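Local coordinates for regulatory protein SdiA (Escherichia coli, PDB 4LFU) that activates transcription of cell-division genes and, in response to acyl-homoserine-lactone autoinducers from other bacteria, of ydiV, as a LuxR-type DNA-binding receptor, at residues L44-P49 / E160-L165; I79-N84 / S101-L106; L125-L130 / V173-M178; G131-S136 / L152-L157. One frame throughout, in Å; residues are numbered along the deposited sequence.

Contact 1. Residues L44-P49 / E160-L165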
loop_
_atom_site.group_PDB
_atom_site.type_symbol
_atom_site.label_atom_id
_atom_site.label_comp_id
_atom_site.label_asym_id
_atom_site.label_seq_id
_atom_site.Cartn_x
_atom_site.Cartn_y
_atom_site.Cartn_z
ATOM N N LEU A 44 -12.330 13.333 5.633
ATOM C CA LEU A 44 -11.131 12.686 5.143
ATOM C C LEU A 44 -10.311 12.361 6.388
ATOM O O LEU A 44 -9.897 13.283 7.093
ATOM C CB LEU A 44 -10.389 13.640 4.196
ATOM C CG LEU A 44 -9.739 13.156 2.884
ATOM C CD1 LEU A 44 -8.362 13.896 2.654
ATOM C CD2 LEU A 44 -9.558 11.629 2.756
ATOM N N CYS A 45 -10.160 11.060 6.686
ATOM C CA CYS A 45 -9.424 10.534 7.866
ATOM C C CYS A 45 -8.258 9.662 7.446
ATOM O O CYS A 45 -8.387 8.830 6.557
ATOM C CB CYS A 45 -10.300 9.654 8.761
ATOM S SG CYS A 45 -11.784 10.441 9.368
ATOM N N VAL A 46 -7.139 9.830 8.141
ATOM C CA VAL A 46 -5.902 9.139 7.813
ATOM C C VAL A 46 -5.389 8.483 9.076
ATOM O O VAL A 46 -5.047 9.193 10.025
ATOM C CB VAL A 46 -4.844 10.142 7.199
ATOM C CG1 VAL A 46 -3.552 9.440 6.853
ATOM C CG2 VAL A 46 -5.416 10.837 5.948
ATOM N N ARG A 47 -5.381 7.147 9.092
ATOM C CA ARG A 47 -4.748 6.358 10.148
ATOM C C ARG A 47 -3.275 6.159 9.772
ATOM O O ARG A 47 -2.950 5.434 8.831
ATOM C CB ARG A 47 -5.427 4.955 10.381
ATOM C CG ARG A 47 -6.968 4.864 10.141
ATOM C CD ARG A 47 -7.665 3.552 10.713
ATOM N NE ARG A 47 -7.655 3.609 12.178
ATOM C CZ ARG A 47 -8.641 3.245 12.998
ATOM N NH1 ARG A 47 -9.786 2.753 12.535
ATOM N NH2 ARG A 47 -8.467 3.379 14.310
ATOM N N HIS A 48 -2.402 6.836 10.507
ATOM C CA HIS A 48 -0.967 6.748 10.298
ATOM C C HIS A 48 -0.407 5.399 10.764
ATOM O O HIS A 48 -0.939 4.792 11.696
ATOM C CB HIS A 48 -0.269 7.905 11.005
ATOM C CG HIS A 48 -0.487 9.227 10.338
ATOM N ND1 HIS A 48 -1.741 9.788 10.187
ATOM C CD2 HIS A 48 0.386 10.105 9.790
ATOM C CE1 HIS A 48 -1.629 10.951 9.571
ATOM N NE2 HIS A 48 -0.350 11.169 9.322
ATOM N N PRO A 49 0.661 4.916 10.104
ATOM C CA PRO A 49 1.247 3.640 10.488
ATOM C C PRO A 49 1.934 3.702 11.863
ATOM O O PRO A 49 2.112 2.672 12.499
ATOM C CB PRO A 49 2.275 3.396 9.389
ATOM C CG PRO A 49 2.706 4.747 9.007
ATOM C CD PRO A 49 1.404 5.534 8.993
ATOM N N GLU A 160 -6.404 10.970 -5.387
ATOM C CA GLU A 160 -5.876 12.277 -5.844
ATOM C C GLU A 160 -5.831 13.321 -4.749
ATOM O O GLU A 160 -4.853 14.067 -4.656
ATOM C CB GLU A 160 -6.658 12.817 -7.050
ATOM C CG GLU A 160 -6.511 11.954 -8.300
ATOM C CD GLU A 160 -5.063 11.566 -8.574
ATOM O OE1 GLU A 160 -4.216 12.479 -8.757
ATOM O OE2 GLU A 160 -4.773 10.351 -8.618
ATOM N N SER A 161 -6.866 13.362 -3.901
ATOM C CA SER A 161 -6.867 14.319 -2.790
ATOM C C SER A 161 -5.703 14.053 -1.851
ATOM O O SER A 161 -4.992 14.960 -1.478
ATOM C CB SER A 161 -8.213 14.356 -2.048
ATOM O OG SER A 161 -8.555 13.110 -1.453
ATOM N N LEU A 162 -5.482 12.792 -1.514
ATOM C CA LEU A 162 -4.413 12.441 -0.598
ATOM C C LEU A 162 -3.028 12.453 -1.257
ATOM O O LEU A 162 -2.043 12.721 -0.579
ATOM C CB LEU A 162 -4.687 11.087 0.062
ATOM C CG LEU A 162 -5.858 10.987 1.044
ATOM C CD1 LEU A 162 -6.221 9.549 1.322
ATOM C CD2 LEU A 162 -5.544 11.722 2.326
ATOM N N MET A 163 -2.950 12.161 -2.560
ATOM C CA MET A 163 -1.684 12.378 -3.310
ATOM C C MET A 163 -1.317 13.860 -3.416
ATOM O O MET A 163 -0.155 14.230 -3.172
ATOM C CB MET A 163 -1.696 11.704 -4.686
ATOM C CG MET A 163 -1.690 10.148 -4.640
ATOM S SD MET A 163 -0.456 9.350 -3.564
ATOM C CE MET A 163 1.076 9.953 -4.288
ATOM N N ALA A 164 -2.304 14.715 -3.731
ATOM C CA ALA A 164 -2.106 16.164 -3.658
ATOM C C ALA A 164 -1.627 16.592 -2.279
ATOM O O ALA A 164 -0.635 17.305 -2.155
ATOM C CB ALA A 164 -3.379 16.912 -4.034
ATOM N N LEU A 165 -2.316 16.162 -1.229
ATOM C CA LEU A 165 -1.908 16.540 0.135
ATOM C C LEU A 165 -0.527 16.014 0.541
ATOM O O LEU A 165 0.139 16.620 1.362
ATOM C CB LEU A 165 -2.978 16.133 1.169
ATOM C CG LEU A 165 -4.330 16.860 1.078
ATOM C CD1 LEU A 165 -5.446 16.017 1.681
ATOM C CD2 LEU A 165 -4.268 18.219 1.740
#
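Ser161 OG, which lies 4.2 Å from Leu44 CD1, donates to the carbonyl oxygen of Leu157 in the preceding helical turn, with Val158 O a weak second partner. Its oxygen sits between the backbone N and the carbonyl carbon (chi1 62°), turned back on its own helix, and this buried hydroxyl is satisfied without help from the strand and faces Leu44 only as a neighbour. The rest of the contact is apolar. Leu44 brings both methyls: CD1 lies 3.6 Å from Leu162 CD2, and CD2 rests against the same methyl and Leu162 CG as the two side chains slide past each other in opposite directions. Leu44 CD1 also meets Leu165 CD1 tip to tip at 3.7 Å, so one methyl touches residues on successive turns of the helix. Val46, two residues along the strand, points to the same side and lays CG2 at 3.7 Å from Leu162 CD2. Leu162 CD2 is thus wedged between Leu44 and Val46, while Cys45 between them faces the other way. Strand 44-47 and helix 160-165 come within 11.0 Å at their axes, their directions 65° apart, a spacing bridged by side chains alone. Val26 and Ile30 of helix 23-36 and Phe17 of helix 6-19 also pack on Ser161. This is the packing of one helical layer on the central antiparallel sheet of the alpha-beta-alpha sandwich that forms the autoinducer-binding domain of LuxR-type receptors, a GAF-like fold.

Contact 2. Residues I79-N84 / S101-L106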
loop_
_atom_site.group_PDB
_atom_site.type_symbol
_atom_site.label_atom_id
_atom_site.label_comp_id
_atom_site.label_asym_id
_atom_site.label_seq_id
_atom_site.Cartn_x
_atom_site.Cartn_y
_atom_site.Cartn_z
ATOM N N ILE A 79 -14.918 2.230 18.129
ATOM C CA ILE A 79 -15.969 1.346 17.586
ATOM C C ILE A 79 -16.351 1.627 16.121
ATOM O O ILE A 79 -17.156 0.904 15.540
ATOM C CB ILE A 79 -17.249 1.392 18.480
ATOM C CG1 ILE A 79 -17.923 2.787 18.429
ATOM C CG2 ILE A 79 -16.891 0.966 19.895
ATOM C CD1 ILE A 79 -19.119 2.976 19.398
ATOM N N ASP A 80 -15.787 2.682 15.529
ATOM C CA ASP A 80 -16.231 3.154 14.211
ATOM C C ASP A 80 -15.874 2.177 13.084
ATOM O O ASP A 80 -14.712 2.072 12.698
ATOM C CB ASP A 80 -15.705 4.549 13.918
ATOM C CG ASP A 80 -16.323 5.163 12.682
ATOM O OD1 ASP A 80 -16.033 6.343 12.389
ATOM O OD2 ASP A 80 -17.098 4.484 11.989
ATOM N N PRO A 81 -16.899 1.495 12.524
ATOM C CA PRO A 81 -16.671 0.397 11.574
ATOM C C PRO A 81 -16.291 0.887 10.180
ATOM O O PRO A 81 -15.783 0.124 9.353
ATOM C CB PRO A 81 -18.025 -0.315 11.541
ATOM C CG PRO A 81 -19.030 0.742 11.944
ATOM C CD PRO A 81 -18.336 1.766 12.746
ATOM N N VAL A 82 -16.529 2.166 9.945
ATOM C CA VAL A 82 -16.294 2.817 8.663
ATOM C C VAL A 82 -14.777 3.039 8.429
ATOM O O VAL A 82 -14.346 3.337 7.308
ATOM C CB VAL A 82 -17.180 4.113 8.630
ATOM C CG1 VAL A 82 -16.583 5.238 7.848
ATOM C CG2 VAL A 82 -18.616 3.759 8.197
ATOM N N LEU A 83 -13.988 2.845 9.488
ATOM C CA LEU A 83 -12.537 3.072 9.496
ATOM C C LEU A 83 -11.757 1.762 9.671
ATOM O O LEU A 83 -10.596 1.748 10.088
ATOM C CB LEU A 83 -12.185 4.068 10.613
ATOM C CG LEU A 83 -12.089 5.578 10.364
ATOM C CD1 LEU A 83 -12.729 6.116 9.065
ATOM C CD2 LEU A 83 -12.582 6.356 11.563
ATOM N N ASN A 84 -12.442 0.666 9.384
ATOM C CA ASN A 84 -11.889 -0.647 9.488
ATOM C C ASN A 84 -11.856 -1.236 8.079
ATOM O O ASN A 84 -12.901 -1.564 7.516
ATOM C CB ASN A 84 -12.732 -1.502 10.451
ATOM C CG ASN A 84 -12.231 -2.936 10.570
ATOM O OD1 ASN A 84 -11.159 -3.294 10.058
ATOM N ND2 ASN A 84 -13.021 -3.777 11.228
ATOM N N SER A 101 -23.727 -2.898 14.044
ATOM C CA SER A 101 -24.306 -3.718 15.118
ATOM C C SER A 101 -23.422 -3.821 16.356
ATOM O O SER A 101 -23.916 -4.086 17.464
ATOM C CB SER A 101 -24.657 -5.112 14.607
ATOM O OG SER A 101 -23.488 -5.876 14.339
ATOM N N GLU A 102 -22.121 -3.611 16.156
ATOM C CA GLU A 102 -21.147 -3.530 17.256
ATOM C C GLU A 102 -20.752 -2.075 17.553
ATOM O O GLU A 102 -19.850 -1.821 18.357
ATOM C CB GLU A 102 -19.889 -4.375 16.946
ATOM C CG GLU A 102 -20.003 -5.882 17.321
ATOM C CD GLU A 102 -20.458 -6.773 16.155
ATOM O OE1 GLU A 102 -20.896 -7.931 16.420
ATOM O OE2 GLU A 102 -20.380 -6.321 14.975
ATOM N N ALA A 103 -21.440 -1.131 16.905
ATOM C CA ALA A 103 -21.185 0.308 17.092
ATOM C C ALA A 103 -22.488 1.074 17.313
ATOM O O ALA A 103 -22.664 2.196 16.831
ATOM C CB ALA A 103 -20.430 0.866 15.892
ATOM N N GLN A 104 -23.402 0.456 18.044
ATOM C CA GLN A 104 -24.760 0.992 18.259
ATOM C C GLN A 104 -24.835 2.406 18.873
ATOM O O GLN A 104 -25.665 3.202 18.426
ATOM C CB GLN A 104 -25.615 -0.015 19.038
ATOM C CG GLN A 104 -25.758 -1.348 18.288
ATOM C CD GLN A 104 -26.455 -2.431 19.093
ATOM O OE1 GLN A 104 -27.423 -2.175 19.810
ATOM N NE2 GLN A 104 -25.970 -3.656 18.964
ATOM N N PRO A 105 -23.954 2.746 19.859
ATOM C CA PRO A 105 -23.933 4.144 20.311
ATOM C C PRO A 105 -23.658 5.145 19.195
ATOM O O PRO A 105 -24.246 6.219 19.192
ATOM C CB PRO A 105 -22.789 4.163 21.344
ATOM C CG PRO A 105 -22.748 2.783 21.866
ATOM C CD PRO A 105 -22.982 1.938 20.635
ATOM N N LEU A 106 -22.797 4.784 18.244
ATOM C CA LEU A 106 -22.446 5.670 17.121
ATOM C C LEU A 106 -23.627 5.840 16.161
ATOM O O LEU A 106 -23.941 6.951 15.731
ATOM C CB LEU A 106 -21.230 5.105 16.349
ATOM C CG LEU A 106 -20.274 5.989 15.527
ATOM C CD1 LEU A 106 -19.633 5.166 14.394
ATOM C CD2 LEU A 106 -20.887 7.275 14.985
#
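Ile79 leans on the start of helix 104-112 with its whole longer branch. Its CB is 4.1 Å from Glu102 O and about as far from the methyl of Ala103; CG1, set between the backbone N and the carbonyl carbon (chi1 67°), stays over that methyl, and CD1 runs on to Ala103 CA, to Pro105 CD at 4.2 Å and to Leu106 CB. The backbone joins in, Ile79 O lying 3.3 Å from Ala103 CB. Ala103 is the N-cap residue; through these contacts the loop before strand 92-94 meets the helix at its N-terminal end, within the autoinducer-binding domain. Pro81 CD lies 3.9 Å from the same methyl, Ala103 CB. Leu106 CD1 also meets Pro81 CD and comes within 3.6 Å of Asp80 OD2, its side chain crossing that of Asp80 obliquely. OD2 accepts from Val82 N at 3.1 Å in an Asx turn, the donor standing 47° out of the carboxylate plane. The other oxygen, Asp80 OD1, is hydrogen-bonded to Tyr71 OH and to a bound tetraethylene glycol, probably from the crystallisation liquor.

Contact 3. Residues L125-L130 / V173-M178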
loop_
_atom_site.group_PDB
_atom_site.type_symbol
_atom_site.label_atom_id
_atom_site.label_comp_id
_atom_site.label_asym_id
_atom_site.label_seq_id
_atom_site.Cartn_x
_atom_site.Cartn_y
_atom_site.Cartn_z
ATOM N N LEU A 125 -1.795 4.441 1.401
ATOM C CA LEU A 125 -0.815 5.327 0.742
ATOM C C LEU A 125 0.618 4.740 0.657
ATOM O O LEU A 125 0.938 3.772 1.368
ATOM C CB LEU A 125 -0.835 6.706 1.415
ATOM C CG LEU A 125 -2.236 7.325 1.435
ATOM C CD1 LEU A 125 -2.323 8.417 2.485
ATOM C CD2 LEU A 125 -2.639 7.832 0.057
ATOM N N PRO A 126 1.492 5.339 -0.192
ATOM C CA PRO A 126 2.885 4.815 -0.312
ATOM C C PRO A 126 3.628 4.780 1.030
ATOM O O PRO A 126 4.544 3.980 1.199
ATOM C CB PRO A 126 3.567 5.793 -1.290
ATOM C CG PRO A 126 2.387 6.454 -2.059
ATOM C CD PRO A 126 1.260 6.519 -1.059
ATOM N N ASN A 127 3.211 5.617 1.980
ATOM C CA ASN A 127 3.829 5.661 3.307
ATOM C C ASN A 127 3.151 4.729 4.328
ATOM O O ASN A 127 3.527 4.690 5.517
ATOM C CB ASN A 127 3.900 7.102 3.821
ATOM C CG ASN A 127 2.518 7.733 4.063
ATOM O OD1 ASN A 127 1.475 7.109 3.856
ATOM N ND2 ASN A 127 2.521 8.985 4.513
ATOM N N ARG A 128 2.168 3.961 3.829
ATOM C CA ARG A 128 1.398 2.966 4.611
ATOM C C ARG A 128 0.335 3.597 5.529
ATOM O O ARG A 128 -0.272 2.916 6.354
ATOM C CB ARG A 128 2.322 2.047 5.405
ATOM C CG ARG A 128 3.045 1.021 4.587
ATOM C CD ARG A 128 4.207 1.618 3.814
ATOM N NE ARG A 128 5.189 0.589 3.498
ATOM C CZ ARG A 128 5.790 0.475 2.326
ATOM N NH1 ARG A 128 5.550 1.369 1.374
ATOM N NH2 ARG A 128 6.656 -0.508 2.128
ATOM N N ALA A 129 0.111 4.899 5.390
ATOM C CA ALA A 129 -1.027 5.522 6.059
ATOM C C ALA A 129 -2.270 4.996 5.375
ATOM O O ALA A 129 -2.233 4.650 4.193
ATOM C CB ALA A 129 -0.955 7.039 5.956
ATOM N N LEU A 130 -3.373 4.923 6.107
ATOM C CA LEU A 130 -4.626 4.491 5.501
ATOM C C LEU A 130 -5.542 5.689 5.432
ATOM O O LEU A 130 -5.861 6.302 6.465
ATOM C CB LEU A 130 -5.275 3.353 6.316
ATOM C CG LEU A 130 -4.590 1.984 6.433
ATOM C CD1 LEU A 130 -5.445 1.107 7.319
ATOM C CD2 LEU A 130 -4.436 1.307 5.070
ATOM N N VAL A 173 -1.439 13.748 6.210
ATOM C CA VAL A 173 -0.916 12.539 5.573
ATOM C C VAL A 173 0.562 12.191 5.829
ATOM O O VAL A 173 0.970 11.057 5.569
ATOM C CB VAL A 173 -1.132 12.550 4.036
ATOM C CG1 VAL A 173 -2.504 12.121 3.689
ATOM C CG2 VAL A 173 -0.827 13.921 3.439
ATOM N N MET A 174 1.364 13.142 6.303
ATOM C CA MET A 174 2.815 12.912 6.456
ATOM C C MET A 174 3.228 12.165 7.733
ATOM O O MET A 174 2.773 12.482 8.838
ATOM C CB MET A 174 3.645 14.212 6.332
ATOM C CG MET A 174 3.537 14.978 5.013
ATOM S SD MET A 174 3.555 14.070 3.447
ATOM C CE MET A 174 5.272 13.530 3.328
ATOM N N THR A 175 4.126 11.193 7.548
ATOM C CA THR A 175 4.699 10.395 8.639
ATOM C C THR A 175 6.009 11.075 9.083
ATOM O O THR A 175 6.475 11.966 8.383
ATOM C CB THR A 175 4.902 8.910 8.201
ATOM O OG1 THR A 175 5.506 8.854 6.893
ATOM C CG2 THR A 175 3.569 8.205 8.136
ATOM N N PRO A 176 6.575 10.699 10.264
ATOM C CA PRO A 176 7.820 11.333 10.722
ATOM C C PRO A 176 8.918 11.291 9.658
ATOM O O PRO A 176 9.090 10.271 8.968
ATOM C CB PRO A 176 8.227 10.472 11.923
ATOM C CG PRO A 176 6.953 9.960 12.449
ATOM C CD PRO A 176 6.116 9.684 11.234
ATOM N N GLU A 177 9.630 12.407 9.520
ATOM C CA GLU A 177 10.687 12.537 8.529
ATOM C C GLU A 177 11.918 11.770 8.989
ATOM O O GLU A 177 12.302 11.850 10.161
ATOM C CB GLU A 177 11.032 14.004 8.345
ATOM C CG GLU A 177 11.625 14.338 6.995
ATOM C CD GLU A 177 12.273 15.720 6.985
ATOM O OE1 GLU A 177 12.547 16.256 8.095
ATOM O OE2 GLU A 177 12.520 16.254 5.871
ATOM N N MET A 178 12.492 10.991 8.076
ATOM C CA MET A 178 13.731 10.265 8.333
ATOM C C MET A 178 14.659 10.521 7.163
ATOM O O MET A 178 14.730 9.719 6.215
ATOM C CB MET A 178 13.503 8.750 8.522
ATOM C CG MET A 178 12.200 8.380 9.226
ATOM S SD MET A 178 12.085 6.688 9.875
ATOM C CE MET A 178 10.367 6.808 10.339
HETATM O O HOH W 1 5.174 10.395 4.741
#
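Asn127 ND2 donates to Val173 O at 2.8 Å, nearly along the C=O axis (C=O...donor angle 161°), with the acceptor close to the amide plane; the N-H...O angle of 140° leaves the bond bent. The same nitrogen gives a second hydrogen bond to a water 3.0 Å away, and that water lies 2.7 Å from Thr175 OG1, hydrogen-bonded to it as well. The amide therefore links to the 173-178 segment twice, directly through a backbone carbonyl and through water to a hydroxyl. Beside this polar bridge, Leu125 CD1 packs 3.9 Å from Val173 CG1, the two side chains crossing at about a right angle.

The next shell sets the amide. Residues 125-128 form a type I beta turn, closed by Arg128 N bonding to Leu125 O at 2.8 Å. Asn127 CG lies between its backbone N and carbonyl carbon (chi1 65°). Its OD1 accepts from Ala129 N at 3.0 Å in an Asx turn, the donor standing above the carbonyl plane. With OD1 engaged there, ND2 is directed to the other segment. Arg128 turns away, its NH1 bonding to Pro126 O, and packs on Met124 of the second subunit.

The contact joins the hairpin between strands 117-124 and 130-137 to the linker that enters the DNA-binding region. Leu162 and Met166 of helix 147-167 pack against Val173, Val46 of strand 41-47 touches both Ala129 and Val173, and Thr237 of helix 227-237 reaches Thr175.

Contact 4. Residues G131-S136 / L152-L157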
loop_
_atom_site.group_PDB
_atom_site.type_symbol
_atom_site.label_atom_id
_atom_site.label_comp_id
_atom_site.label_asym_id
_atom_site.label_seq_id
_atom_site.Cartn_x
_atom_site.Cartn_y
_atom_site.Cartn_z
ATOM N N GLY A 131 -5.947 6.032 4.215
ATOM C CA GLY A 131 -6.826 7.160 4.000
ATOM C C GLY A 131 -8.229 6.676 3.739
ATOM O O GLY A 131 -8.443 5.692 3.007
ATOM N N PHE A 132 -9.185 7.353 4.368
ATOM C CA PHE A 132 -10.613 7.038 4.239
ATOM C C PHE A 132 -11.375 8.292 3.809
ATOM O O PHE A 132 -11.317 9.324 4.474
ATOM C CB PHE A 132 -11.171 6.554 5.580
ATOM C CG PHE A 132 -10.541 5.274 6.086
ATOM C CD1 PHE A 132 -11.145 4.048 5.838
ATOM C CD2 PHE A 132 -9.346 5.300 6.820
ATOM C CE1 PHE A 132 -10.559 2.877 6.275
ATOM C CE2 PHE A 132 -8.763 4.115 7.305
ATOM C CZ PHE A 132 -9.361 2.916 7.026
ATOM N N LEU A 133 -12.104 8.203 2.706
ATOM C CA LEU A 133 -12.976 9.298 2.298
ATOM C C LEU A 133 -14.444 8.878 2.447
ATOM O O LEU A 133 -14.885 7.941 1.802
ATOM C CB LEU A 133 -12.680 9.716 0.852
ATOM C CG LEU A 133 -13.595 10.808 0.262
ATOM C CD1 LEU A 133 -13.421 12.147 0.969
ATOM C CD2 LEU A 133 -13.322 10.923 -1.224
ATOM N N SER A 134 -15.181 9.575 3.300
ATOM C CA SER A 134 -16.597 9.289 3.546
ATOM C C SER A 134 -17.450 10.407 3.022
ATOM O O SER A 134 -17.088 11.558 3.162
ATOM C CB SER A 134 -16.856 9.190 5.027
ATOM O OG SER A 134 -16.411 7.958 5.526
ATOM N N PHE A 135 -18.564 10.060 2.391
ATOM C CA PHE A 135 -19.638 11.021 2.098
ATOM C C PHE A 135 -20.873 10.619 2.894
ATOM O O PHE A 135 -21.148 9.439 3.058
ATOM C CB PHE A 135 -20.011 11.020 0.613
ATOM C CG PHE A 135 -18.935 11.558 -0.313
ATOM C CD1 PHE A 135 -18.016 12.512 0.120
ATOM C CD2 PHE A 135 -18.872 11.128 -1.634
ATOM C CE1 PHE A 135 -17.039 13.005 -0.733
ATOM C CE2 PHE A 135 -17.907 11.642 -2.502
ATOM C CZ PHE A 135 -16.991 12.579 -2.041
ATOM N N SER A 136 -21.618 11.593 3.396
ATOM C CA SER A 136 -22.849 11.273 4.121
ATOM C C SER A 136 -23.978 12.238 3.804
ATOM O O SER A 136 -23.757 13.322 3.327
ATOM C CB SER A 136 -22.615 11.178 5.634
ATOM O OG SER A 136 -22.220 12.421 6.160
ATOM N N LEU A 152 -15.972 4.103 -8.885
ATOM C CA LEU A 152 -14.839 4.539 -9.684
ATOM C C LEU A 152 -14.504 6.015 -9.440
ATOM O O LEU A 152 -13.316 6.396 -9.423
ATOM C CB LEU A 152 -15.092 4.273 -11.174
ATOM C CG LEU A 152 -14.936 2.829 -11.683
ATOM C CD1 LEU A 152 -15.558 2.707 -13.067
ATOM C CD2 LEU A 152 -13.485 2.405 -11.733
ATOM N N LYS A 153 -15.545 6.825 -9.212
ATOM C CA LYS A 153 -15.372 8.244 -8.914
ATOM C C LYS A 153 -14.731 8.470 -7.568
ATOM O O LYS A 153 -13.840 9.296 -7.438
ATOM C CB LYS A 153 -16.695 9.001 -9.013
ATOM C CG LYS A 153 -17.099 9.270 -10.450
ATOM C CD LYS A 153 -18.331 10.132 -10.528
ATOM C CE LYS A 153 -18.705 10.400 -11.985
ATOM N NZ LYS A 153 -19.747 11.462 -12.040
ATOM N N MET A 154 -15.164 7.723 -6.564
ATOM C CA MET A 154 -14.585 7.863 -5.242
ATOM C C MET A 154 -13.196 7.226 -5.178
ATOM O O MET A 154 -12.378 7.598 -4.335
ATOM C CB MET A 154 -15.507 7.274 -4.183
ATOM C CG MET A 154 -16.787 8.108 -3.900
ATOM S SD MET A 154 -17.626 7.289 -2.529
ATOM C CE MET A 154 -16.638 7.972 -1.172
ATOM N N GLN A 155 -12.937 6.264 -6.066
ATOM C CA GLN A 155 -11.610 5.676 -6.173
ATOM C C GLN A 155 -10.601 6.739 -6.498
ATOM O O GLN A 155 -9.574 6.807 -5.843
ATOM C CB GLN A 155 -11.540 4.588 -7.234
ATOM C CG GLN A 155 -11.650 3.202 -6.714
ATOM C CD GLN A 155 -11.566 2.184 -7.829
ATOM O OE1 GLN A 155 -10.583 2.151 -8.572
ATOM N NE2 GLN A 155 -12.604 1.352 -7.962
ATOM N N LEU A 156 -10.919 7.562 -7.497
ATOM C CA LEU A 156 -10.061 8.688 -7.925
ATOM C C LEU A 156 -9.959 9.804 -6.888
ATOM O O LEU A 156 -8.858 10.291 -6.616
ATOM C CB LEU A 156 -10.520 9.243 -9.295
ATOM C CG LEU A 156 -9.763 10.363 -10.033
ATOM C CD1 LEU A 156 -10.217 10.426 -11.499
ATOM C CD2 LEU A 156 -9.923 11.769 -9.368
ATOM N N LEU A 157 -11.101 10.192 -6.309
ATOM C CA LEU A 157 -11.173 11.284 -5.312
ATOM C C LEU A 157 -10.353 11.041 -4.079
ATOM O O LEU A 157 -9.688 11.944 -3.610
ATOM C CB LEU A 157 -12.622 11.566 -4.887
ATOM C CG LEU A 157 -13.499 12.181 -5.982
ATOM C CD1 LEU A 157 -14.972 12.200 -5.542
ATOM C CD2 LEU A 157 -13.026 13.567 -6.318
#
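Met154 and Phe135 slide past each other in opposite directions, the methionine's methyl coming over one face of the ring. Met154 CE lies 3.9 Å from Phe135 CD2, and SD is 5.0 Å from the ring centroid, 48° off its normal, an oblique Met-aromatic contact. The bend at chi3 (81°) turns CE back to the strand, where it also comes within 3.5 Å of Leu133 O; Met154 CG meanwhile stays 4.0 Å from Phe135 CE2. Leu157, one turn further along the helix, meets the same ring differently: it crosses Phe135 at about a right angle, with CD1 at the ring edge, 4.1 Å from CZ and near the ring plane. Leu133 points to the same side of the strand as Phe135, and its CD2 reaches Leu157 CB at 3.8 Å, the two side chains meeting at a slant. Ser134, between Leu133 and Phe135, faces the other side of the sheet. The axes of helix 152-157 and strand 131-136 approach to 9.5 Å, their directions 132° apart. Around this core, Val119 of strand 117-124 packs on both Phe135 and Met154, Tyr42 of strand 41-47 touches Phe135, and helix 6-19 packs on Leu156 of helix 147-167.

Contacts 1 and 4 use neighbouring strands of one sheet and successive parts of helix 147-167, their centres 11 Å apart, with Cys45 O and Phe132 N joined at 2.8 Å. Contact 3 lies 9 Å from contact 1, centre to centre, and extends the same core toward the DNA-binding region: Val173 CG1 packs 3.4 Å from Leu162 CD2. Contact 2 stands across the sheet from the helix, 21 Å from contact 1 between centres, tied to it by Arg47 NH1 and Leu83 O at 2.8 Å and to contact 4 where Val82 meets Ser134. The glycol at Asp80 is consistent with an autoinducer pocket on that side, as in LuxR relatives.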